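Side-chain contacts in ribonucleoside-diphosphate reductase (Pseudomonas aeruginosa, PDB 5IM3), which probably reduces ribonucleoside diphosphates to the deoxyribonucleotides needed for DNA synthesis, and binds dATP through ATP-cone and other sites: residues I461-E466 with D474-H479; K276-E281 with G329-E334; A668-H673 with E786-N791. All coordinates share one frame; numbering follows the deposited sequence.

Interaction 1: residues I461-E466 with D474-H479; sequences IEEFLE and DRRRTH
Glu-463 sends CG anti to its own backbone nitrogen (chi1 -172°) and then runs straight out, while Arg-476 folds at its third torsion (69°), which lays the guanidinium over the carboxylate. The two planes are only 5° apart, so the groups are stacked. OE2 of Glu-463 lies over the guanidinium face, 3.2 Å from NH1 of Arg-476. It is a salt bridge by charge alone, because no N-H points at the oxygen. The aliphatic part joins in, with CG of Glu-463 3.3 Å from NH2 of Arg-476. A water links the two backbones. It donates to O of Glu-463 and to O of Arg-476, each at 2.6 Å. Arg-477 starts out pointing from the helix but bends back at chi2. Its guanidinium passes over O of Glu-466, with NH1 3.5 Å from that oxygen. The same NH1 makes a weak hydrogen bond to O of Arg-476. The carboxylate of Glu-466 is nearby, but its salt bridge is to Lys-550, and NH2 of Arg-477 bonds O of Thr-471. The contact joins helix 461-465 to the loop leading to strand 482-487. Strands 450-455 and 482-487 pair in parallel, so this is part of a beta-alpha-beta crossover in the ten-stranded alpha-beta barrel of ribonucleotide reductase.

Interaction 2: residues K276-E281 with G329-E334; sequences KEFDLE and GLAIEE
Phe-278 sets CZ and CE1 of its ring against Ala-331 and Ile-332, the first two residues of a type I beta turn. This turn, from Ala-331 to Glu-334, follows helix 319-330 in the all-alpha region of the large subunit. Phe-278 loses the most surface here, and Ile-332 and Ala-331 lose smaller, similar amounts. The contact is small and apolar, and no hydrogen bond crosses it. CG2 of Ile-332 sits at the ring edge, in the ring plane, 3.9 Å from CE1 of Phe-278. The first torsion of Ile-332 (55°) sets CG1 between the backbone N and the carbonyl carbon, leaving CG2 beside the N to do the touching. CZ of Phe-278 is 4.4 Å from CB of Ala-331. The ring has other partners: Arg-337 makes a cation-pi contact with it, and Met-328 of helix 319-330 packs on it. Just after Phe-278, Asp-279 is the N-cap of helix 280-286, its OD1 bonding the N of Lys-282. The contact sets the lead-in to one helix against the exit of another. O of Ala-331 accepts the turn's bond from N of Glu-334 at 3.2 Å, and CZ of Phe-278 lies 3.9 Å from that same oxygen.

Interaction 3: residues A668-H673 with E786-N791; sequences ALYLQH and EPTYQN
Tyr-670 reaches Thr-788 with its phenol oxygen, and direct hydrogen bonding across the contact rests on this pair. Its chi1 of -67°, with CG beside the backbone N, sends the ring across. OG1 of Thr-788 donates to OH of Tyr-670 at 2.6 Å. It comes in at the ring edge, near the ring plane, and the two side chains cross at about a right angle. The backbone N of Thr-788 is also held, by OE1 of Gln-666.

A water adds a second link. OH of Tyr-670 donates to it at 2.5 Å, and the water donates to OD1 of Asn-791 at the same distance. The phenol thus both accepts and donates, in one directed chain from Thr-788 to Asn-791. Beyond the contact, OD1 of Asn-791 takes a bond from Asn-806, and ND2 bonds the backbone oxygens of Tyr-848 and Gly-832.

Two other aromatics meet the ring: Tyr-848 is stacked on it and Tyr-808 meets it with planes at about 40°.

N of His-673, whose phi is positive, bonds O of Tyr-670, one of two bonds back in a Schellman motif. The contact ties helix 665-672 to the loop between helix 773-779 and strand 792-795, in the barrel domain.

In the fold
The three contacts follow one another along the chain, with interaction 2 closing before interaction 1 opens and interaction 3 coming last. None touches another. Interactions 1 and 3 both belong to the barrel region, with centres 38 Å apart and nearest atoms about 20 Å apart. Interaction 2 is more remote, its centre 50 Å from that of interaction 1 and 39 Å from that of interaction 3. The centre of interaction 3 is nearest the centre of the chain, 13 Å away, against 30 Å for interaction 1 and 32 Å for interaction 2. All three lie away from the annotated dATP sites. In interaction 1, the Glu-463 side chain is about 13 Å from a bound dATP.

Interaction 1: residues I461-E466 with D474-H479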
loop_
_atom_site.group_PDB
_atom_site.type_symbol
_atom_site.label_atom_id
_atom_site.label_comp_id
_atom_site.label_asym_id
_atom_site.label_seq_id
_atom_site.Cartn_x
_atom_site.Cartn_y
_atom_site.Cartn_z
ATOM N N ILE A 461 30.338 -6.399 -5.679
ATOM C CA ILE A 461 29.238 -6.591 -6.622
ATOM C C ILE A 461 27.940 -6.001 -6.083
ATOM O O ILE A 461 27.152 -5.421 -6.837
ATOM C CB ILE A 461 29.073 -8.084 -6.972
ATOM C CG1 ILE A 461 28.040 -8.261 -8.092
ATOM C CG2 ILE A 461 28.652 -8.896 -5.751
ATOM C CD1 ILE A 461 28.440 -7.610 -9.407
ATOM N N GLU A 462 27.693 -6.137 -4.775
ATOM C CA GLU A 462 26.424 -5.680 -4.214
ATOM C C GLU A 462 26.283 -4.166 -4.329
ATOM O O GLU A 462 25.223 -3.660 -4.713
ATOM C CB GLU A 462 26.297 -6.134 -2.757
ATOM C CG GLU A 462 26.148 -7.641 -2.604
ATOM C CD GLU A 462 26.234 -8.105 -1.164
ATOM O OE1 GLU A 462 27.168 -7.677 -0.451
ATOM O OE2 GLU A 462 25.364 -8.898 -0.741
ATOM N N GLU A 463 27.335 -3.422 -3.989
ATOM C CA GLU A 463 27.315 -1.983 -4.235
ATOM C C GLU A 463 27.190 -1.685 -5.727
ATOM O O GLU A 463 26.528 -0.716 -6.114
ATOM C CB GLU A 463 28.578 -1.336 -3.655
ATOM C CG GLU A 463 28.586 0.190 -3.672
ATOM C CD GLU A 463 29.893 0.777 -3.150
ATOM O OE1 GLU A 463 30.865 0.010 -2.965
ATOM O OE2 GLU A 463 29.954 2.009 -2.935
ATOM N N PHE A 464 27.800 -2.521 -6.574
ATOM C CA PHE A 464 27.769 -2.302 -8.021
ATOM C C PHE A 464 26.344 -2.336 -8.560
ATOM O O PHE A 464 25.972 -1.515 -9.404
ATOM C CB PHE A 464 28.628 -3.366 -8.710
ATOM C CG PHE A 464 28.828 -3.154 -10.189
ATOM C CD1 PHE A 464 29.764 -2.245 -10.655
ATOM C CD2 PHE A 464 28.115 -3.906 -11.114
ATOM C CE1 PHE A 464 29.968 -2.067 -12.016
ATOM C CE2 PHE A 464 28.314 -3.733 -12.475
ATOM C CZ PHE A 464 29.243 -2.811 -12.925
ATOM N N LEU A 465 25.529 -3.282 -8.083
ATOM C CA LEU A 465 24.175 -3.431 -8.602
ATOM C C LEU A 465 23.316 -2.201 -8.349
ATOM O O LEU A 465 22.312 -2.013 -9.044
ATOM C CB LEU A 465 23.496 -4.656 -7.980
ATOM C CG LEU A 465 24.212 -6.000 -8.119
ATOM C CD1 LEU A 465 23.392 -7.097 -7.465
ATOM C CD2 LEU A 465 24.479 -6.341 -9.565
ATOM N N GLU A 466 23.680 -1.362 -7.382
ATOM C CA GLU A 466 22.830 -0.256 -6.960
ATOM C C GLU A 466 23.304 1.090 -7.481
ATOM O O GLU A 466 22.726 2.120 -7.120
ATOM C CB GLU A 466 22.742 -0.208 -5.435
ATOM C CG GLU A 466 22.269 -1.498 -4.800
ATOM C CD GLU A 466 21.733 -1.285 -3.397
ATOM O OE1 GLU A 466 21.058 -2.195 -2.871
ATOM O OE2 GLU A 466 21.974 -0.200 -2.826
ATOM N N ASP A 474 24.650 9.660 -2.627
ATOM C CA ASP A 474 25.193 9.961 -3.948
ATOM C C ASP A 474 26.645 9.528 -4.091
ATOM O O ASP A 474 27.110 9.322 -5.217
ATOM C CB ASP A 474 25.065 11.455 -4.241
ATOM C CG ASP A 474 24.595 11.730 -5.656
ATOM O OD1 ASP A 474 25.149 11.121 -6.599
ATOM O OD2 ASP A 474 23.661 12.543 -5.823
ATOM N N ARG A 475 27.371 9.384 -2.980
ATOM C CA ARG A 475 28.723 8.841 -3.033
ATOM C C ARG A 475 28.751 7.403 -3.530
ATOM O O ARG A 475 29.832 6.896 -3.848
ATOM C CB ARG A 475 29.376 8.904 -1.649
ATOM C CG ARG A 475 29.331 10.271 -0.978
ATOM C CD ARG A 475 29.998 10.225 0.392
ATOM N NE ARG A 475 29.792 11.457 1.151
ATOM C CZ ARG A 475 28.760 11.680 1.963
ATOM N NH1 ARG A 475 27.821 10.757 2.130
ATOM N NH2 ARG A 475 28.666 12.836 2.611
ATOM N N ARG A 476 27.600 6.733 -3.590
ATOM C CA ARG A 476 27.508 5.345 -4.025
ATOM C C ARG A 476 26.691 5.222 -5.310
ATOM O O ARG A 476 26.109 4.173 -5.591
ATOM C CB ARG A 476 26.916 4.483 -2.909
ATOM C CG ARG A 476 27.722 4.536 -1.609
ATOM C CD ARG A 476 26.999 3.876 -0.441
ATOM N NE ARG A 476 26.914 2.427 -0.592
ATOM C CZ ARG A 476 27.902 1.585 -0.308
ATOM N NH1 ARG A 476 29.063 2.040 0.143
ATOM N NH2 ARG A 476 27.727 0.280 -0.478
ATOM N N ARG A 477 26.655 6.293 -6.104
ATOM C CA ARG A 477 25.889 6.345 -7.340
ATOM C C ARG A 477 26.766 6.854 -8.477
ATOM O O ARG A 477 27.641 7.699 -8.276
ATOM C CB ARG A 477 24.665 7.269 -7.201
ATOM C CG ARG A 477 23.340 6.564 -6.995
ATOM C CD ARG A 477 23.456 5.490 -5.952
ATOM N NE ARG A 477 22.186 5.183 -5.314
ATOM C CZ ARG A 477 22.053 4.284 -4.347
ATOM N NH1 ARG A 477 23.115 3.608 -3.929
ATOM N NH2 ARG A 477 20.866 4.060 -3.797
ATOM N N THR A 478 26.510 6.341 -9.681
ATOM C CA THR A 478 27.121 6.842 -10.915
ATOM C C THR A 478 25.991 6.999 -11.933
ATOM O O THR A 478 25.737 6.095 -12.732
ATOM C CB THR A 478 28.225 5.905 -11.433
ATOM O OG1 THR A 478 27.678 4.607 -11.702
ATOM C CG2 THR A 478 29.363 5.775 -10.420
ATOM N N HIS A 479 25.318 8.153 -11.903
ATOM C CA HIS A 479 24.140 8.379 -12.738
ATOM C C HIS A 479 24.471 8.638 -14.201
ATOM O O HIS A 479 23.545 8.736 -15.014
ATOM C CB HIS A 479 23.328 9.562 -12.205
ATOM C CG HIS A 479 22.823 9.370 -10.809
ATOM N ND1 HIS A 479 23.248 10.145 -9.752
ATOM C CD2 HIS A 479 21.934 8.489 -10.296
ATOM C CE1 HIS A 479 22.641 9.753 -8.648
ATOM N NE2 HIS A 479 21.837 8.749 -8.950
HETATM O O HOH W 1 25.830 1.594 -5.081
#

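Interaction 2: residues K276-E281 with G329-E334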
loop_
_atom_site.group_PDB
_atom_site.type_symbol
_atom_site.label_atom_id
_atom_site.label_comp_id
_atom_site.label_asym_id
_atom_site.label_seq_id
_atom_site.Cartn_x
_atom_site.Cartn_y
_atom_site.Cartn_z
ATOM N N LYS A 276 41.837 14.141 -54.206
ATOM C CA LYS A 276 42.174 14.685 -55.516
ATOM C C LYS A 276 42.988 13.710 -56.354
ATOM O O LYS A 276 43.086 13.893 -57.572
ATOM C CB LYS A 276 42.950 15.992 -55.365
ATOM C CG LYS A 276 42.122 17.142 -54.837
ATOM C CD LYS A 276 42.973 18.383 -54.649
ATOM C CE LYS A 276 42.130 19.555 -54.185
ATOM N NZ LYS A 276 42.953 20.757 -53.885
ATOM N N GLU A 277 43.580 12.690 -55.736
ATOM C CA GLU A 277 44.325 11.680 -56.479
ATOM C C GLU A 277 43.418 10.706 -57.223
ATOM O O GLU A 277 43.926 9.847 -57.950
ATOM C CB GLU A 277 45.248 10.906 -55.532
ATOM C CG GLU A 277 46.290 11.775 -54.829
ATOM C CD GLU A 277 47.070 11.017 -53.767
ATOM O OE1 GLU A 277 46.706 9.857 -53.471
ATOM O OE2 GLU A 277 48.044 11.582 -53.225
ATOM N N PHE A 278 42.102 10.810 -57.049
ATOM C CA PHE A 278 41.164 9.980 -57.785
ATOM C C PHE A 278 40.905 10.573 -59.165
ATOM O O PHE A 278 41.148 11.756 -59.420
ATOM C CB PHE A 278 39.839 9.852 -57.033
ATOM C CG PHE A 278 39.870 8.879 -55.890
ATOM C CD1 PHE A 278 40.307 9.274 -54.636
ATOM C CD2 PHE A 278 39.440 7.572 -56.063
ATOM C CE1 PHE A 278 40.326 8.381 -53.579
ATOM C CE2 PHE A 278 39.456 6.676 -55.008
ATOM C CZ PHE A 278 39.899 7.082 -53.765
ATOM N N ASP A 279 40.398 9.730 -60.061
ATOM C CA ASP A 279 39.990 10.172 -61.393
ATOM C C ASP A 279 38.545 10.641 -61.282
ATOM O O ASP A 279 37.602 9.866 -61.442
ATOM C CB ASP A 279 40.154 9.053 -62.413
ATOM C CG ASP A 279 39.962 9.532 -63.834
ATOM O OD1 ASP A 279 39.020 10.315 -64.077
ATOM O OD2 ASP A 279 40.758 9.129 -64.708
ATOM N N LEU A 280 38.372 11.935 -61.008
ATOM C CA LEU A 280 37.043 12.455 -60.714
ATOM C C LEU A 280 36.131 12.415 -61.935
ATOM O O LEU A 280 34.912 12.278 -61.786
ATOM C CB LEU A 280 37.152 13.878 -60.171
ATOM C CG LEU A 280 38.040 14.012 -58.928
ATOM C CD1 LEU A 280 38.196 15.470 -58.521
ATOM C CD2 LEU A 280 37.485 13.190 -57.769
ATOM N N GLU A 281 36.691 12.531 -63.143
ATOM C CA GLU A 281 35.864 12.422 -64.341
ATOM C C GLU A 281 35.221 11.044 -64.424
ATOM O O GLU A 281 34.020 10.918 -64.694
ATOM C CB GLU A 281 36.705 12.708 -65.589
ATOM C CG GLU A 281 35.886 12.945 -66.853
ATOM C CD GLU A 281 35.837 11.736 -67.768
ATOM O OE1 GLU A 281 36.140 10.619 -67.306
ATOM O OE2 GLU A 281 35.509 11.906 -68.961
ATOM N N GLY A 329 36.824 7.706 -49.584
ATOM C CA GLY A 329 37.589 7.661 -48.349
ATOM C C GLY A 329 37.943 6.251 -47.928
ATOM O O GLY A 329 39.014 6.018 -47.362
ATOM N N LEU A 330 37.061 5.292 -48.199
ATOM C CA LEU A 330 37.328 3.897 -47.883
ATOM C C LEU A 330 38.236 3.216 -48.897
ATOM O O LEU A 330 38.685 2.094 -48.635
ATOM C CB LEU A 330 36.006 3.128 -47.780
ATOM C CG LEU A 330 35.122 3.498 -46.584
ATOM C CD1 LEU A 330 33.794 2.759 -46.660
ATOM C CD2 LEU A 330 35.830 3.198 -45.265
ATOM N N ALA A 331 38.527 3.862 -50.030
ATOM C CA ALA A 331 39.342 3.265 -51.080
ATOM C C ALA A 331 40.636 4.027 -51.352
ATOM O O ALA A 331 41.289 3.764 -52.372
ATOM C CB ALA A 331 38.528 3.158 -52.374
ATOM N N ILE A 332 41.038 4.953 -50.478
ATOM C CA ILE A 332 42.234 5.749 -50.733
ATOM C C ILE A 332 43.513 4.923 -50.753
ATOM O O ILE A 332 44.569 5.454 -51.102
ATOM C CB ILE A 332 42.401 6.881 -49.693
ATOM C CG1 ILE A 332 42.387 6.318 -48.272
ATOM C CG2 ILE A 332 41.326 7.930 -49.859
ATOM C CD1 ILE A 332 42.824 7.324 -47.226
ATOM N N GLU A 333 43.457 3.648 -50.374
ATOM C CA GLU A 333 44.644 2.799 -50.367
ATOM C C GLU A 333 44.464 1.534 -51.195
ATOM O O GLU A 333 45.334 0.656 -51.162
ATOM C CB GLU A 333 45.033 2.438 -48.930
ATOM C CG GLU A 333 45.495 3.635 -48.118
ATOM C CD GLU A 333 46.045 3.250 -46.761
ATOM O OE1 GLU A 333 46.486 2.091 -46.604
ATOM O OE2 GLU A 333 46.034 4.109 -45.852
ATOM N N GLU A 334 43.367 1.421 -51.937
ATOM C CA GLU A 334 43.186 0.304 -52.851
ATOM C C GLU A 334 44.105 0.447 -54.059
ATOM O O GLU A 334 44.480 1.553 -54.456
ATOM C CB GLU A 334 41.730 0.234 -53.313
ATOM C CG GLU A 334 40.740 -0.153 -52.226
ATOM C CD GLU A 334 40.621 -1.654 -52.060
ATOM O OE1 GLU A 334 41.420 -2.388 -52.676
ATOM O OE2 GLU A 334 39.719 -2.101 -51.324
#

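Interaction 3: residues A668-H673 with E786-N791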
loop_
_atom_site.group_PDB
_atom_site.type_symbol
_atom_site.label_atom_id
_atom_site.label_comp_id
_atom_site.label_asym_id
_atom_site.label_seq_id
_atom_site.Cartn_x
_atom_site.Cartn_y
_atom_site.Cartn_z
ATOM N N ALA A 668 11.743 -7.287 -43.083
ATOM C CA ALA A 668 11.886 -8.478 -43.911
ATOM C C ALA A 668 10.828 -9.518 -43.562
ATOM O O ALA A 668 10.349 -10.240 -44.443
ATOM C CB ALA A 668 13.289 -9.065 -43.756
ATOM N N LEU A 669 10.461 -9.619 -42.280
ATOM C CA LEU A 669 9.371 -10.507 -41.887
ATOM C C LEU A 669 8.058 -10.079 -42.531
ATOM O O LEU A 669 7.296 -10.920 -43.023
ATOM C CB LEU A 669 9.228 -10.531 -40.363
ATOM C CG LEU A 669 10.330 -11.196 -39.539
ATOM C CD1 LEU A 669 10.061 -10.991 -38.056
ATOM C CD2 LEU A 669 10.445 -12.677 -39.852
ATOM N N TYR A 670 7.772 -8.775 -42.532
ATOM C CA TYR A 670 6.556 -8.281 -43.170
ATOM C C TYR A 670 6.472 -8.743 -44.619
ATOM O O TYR A 670 5.425 -9.215 -45.075
ATOM C CB TYR A 670 6.506 -6.751 -43.105
ATOM C CG TYR A 670 6.338 -6.158 -41.720
ATOM C CD1 TYR A 670 5.673 -6.849 -40.712
ATOM C CD2 TYR A 670 6.836 -4.895 -41.426
ATOM C CE1 TYR A 670 5.516 -6.300 -39.450
ATOM C CE2 TYR A 670 6.687 -4.339 -40.169
ATOM C CZ TYR A 670 6.025 -5.044 -39.185
ATOM O OH TYR A 670 5.871 -4.491 -37.935
ATOM N N LEU A 671 7.572 -8.606 -45.364
ATOM C CA LEU A 671 7.556 -8.957 -46.781
ATOM C C LEU A 671 7.278 -10.433 -47.009
ATOM O O LEU A 671 6.828 -10.805 -48.097
ATOM C CB LEU A 671 8.887 -8.574 -47.430
ATOM C CG LEU A 671 9.175 -7.075 -47.520
ATOM C CD1 LEU A 671 10.543 -6.827 -48.139
ATOM C CD2 LEU A 671 8.092 -6.362 -48.322
ATOM N N GLN A 672 7.543 -11.279 -46.019
ATOM C CA GLN A 672 7.207 -12.691 -46.086
ATOM C C GLN A 672 5.898 -13.007 -45.373
ATOM O O GLN A 672 5.464 -14.163 -45.377
ATOM C CB GLN A 672 8.346 -13.525 -45.490
ATOM C CG GLN A 672 9.706 -13.247 -46.125
ATOM C CD GLN A 672 10.839 -13.954 -45.414
ATOM O OE1 GLN A 672 11.110 -15.126 -45.670
ATOM N NE2 GLN A 672 11.510 -13.242 -44.511
ATOM N N HIS A 673 5.256 -12.001 -44.775
ATOM C CA HIS A 673 4.023 -12.188 -44.010
ATOM C C HIS A 673 4.228 -13.190 -42.878
ATOM O O HIS A 673 3.353 -14.006 -42.576
ATOM C CB HIS A 673 2.871 -12.617 -44.919
ATOM C CG HIS A 673 2.510 -11.592 -45.949
ATOM N ND1 HIS A 673 3.116 -11.534 -47.184
ATOM C CD2 HIS A 673 1.614 -10.577 -45.921
ATOM C CE1 HIS A 673 2.603 -10.532 -47.877
ATOM N NE2 HIS A 673 1.690 -9.935 -47.132
ATOM N N GLU A 786 15.138 -5.575 -33.989
ATOM C CA GLU A 786 14.083 -5.169 -33.076
ATOM C C GLU A 786 12.710 -5.440 -33.688
ATOM O O GLU A 786 12.495 -5.176 -34.876
ATOM C CB GLU A 786 14.203 -3.680 -32.749
ATOM C CG GLU A 786 15.496 -3.285 -32.047
ATOM C CD GLU A 786 15.463 -3.569 -30.558
ATOM O OE1 GLU A 786 14.353 -3.632 -29.990
ATOM O OE2 GLU A 786 16.548 -3.733 -29.957
ATOM N N PRO A 787 11.761 -5.956 -32.913
ATOM C CA PRO A 787 10.363 -5.885 -33.340
ATOM C C PRO A 787 9.890 -4.444 -33.305
ATOM O O PRO A 787 10.389 -3.625 -32.532
ATOM C CB PRO A 787 9.628 -6.747 -32.307
ATOM C CG PRO A 787 10.489 -6.672 -31.089
ATOM C CD PRO A 787 11.900 -6.610 -31.598
ATOM N N THR A 788 8.932 -4.129 -34.170
ATOM C CA THR A 788 8.372 -2.785 -34.200
ATOM C C THR A 788 7.929 -2.374 -32.804
ATOM O O THR A 788 7.142 -3.074 -32.160
ATOM C CB THR A 788 7.189 -2.734 -35.172
ATOM O OG1 THR A 788 7.623 -3.144 -36.473
ATOM C CG2 THR A 788 6.607 -1.323 -35.254
ATOM N N TYR A 789 8.446 -1.240 -32.329
ATOM C CA TYR A 789 8.060 -0.760 -31.007
ATOM C C TYR A 789 6.617 -0.263 -31.003
ATOM O O TYR A 789 5.883 -0.478 -30.031
ATOM C CB TYR A 789 9.015 0.339 -30.542
ATOM C CG TYR A 789 8.825 0.722 -29.092
ATOM C CD1 TYR A 789 9.283 -0.102 -28.072
ATOM C CD2 TYR A 789 8.185 1.903 -28.743
ATOM C CE1 TYR A 789 9.111 0.239 -26.745
ATOM C CE2 TYR A 789 8.009 2.255 -27.418
ATOM C CZ TYR A 789 8.475 1.417 -26.422
ATOM O OH TYR A 789 8.304 1.752 -25.098
ATOM N N GLN A 790 6.190 0.399 -32.077
ATOM C CA GLN A 790 4.793 0.781 -32.227
ATOM C C GLN A 790 4.528 1.102 -33.691
ATOM O O GLN A 790 5.334 1.772 -34.342
ATOM C CB GLN A 790 4.437 1.978 -31.339
ATOM C CG GLN A 790 5.394 3.146 -31.455
ATOM C CD GLN A 790 5.078 4.253 -30.469
ATOM O OE1 GLN A 790 4.038 4.235 -29.807
ATOM N NE2 GLN A 790 5.980 5.222 -30.360
ATOM N N ASN A 791 3.395 0.614 -34.200
ATOM C CA ASN A 791 3.018 0.819 -35.594
ATOM C C ASN A 791 2.636 2.260 -35.902
ATOM O O ASN A 791 2.365 2.571 -37.064
ATOM C CB ASN A 791 1.856 -0.105 -35.958
ATOM C CG ASN A 791 2.212 -1.572 -35.816
ATOM O OD1 ASN A 791 3.264 -2.015 -36.277
ATOM N ND2 ASN A 791 1.338 -2.334 -35.167
HETATM O O HOH W 2 4.184 -4.334 -36.068
#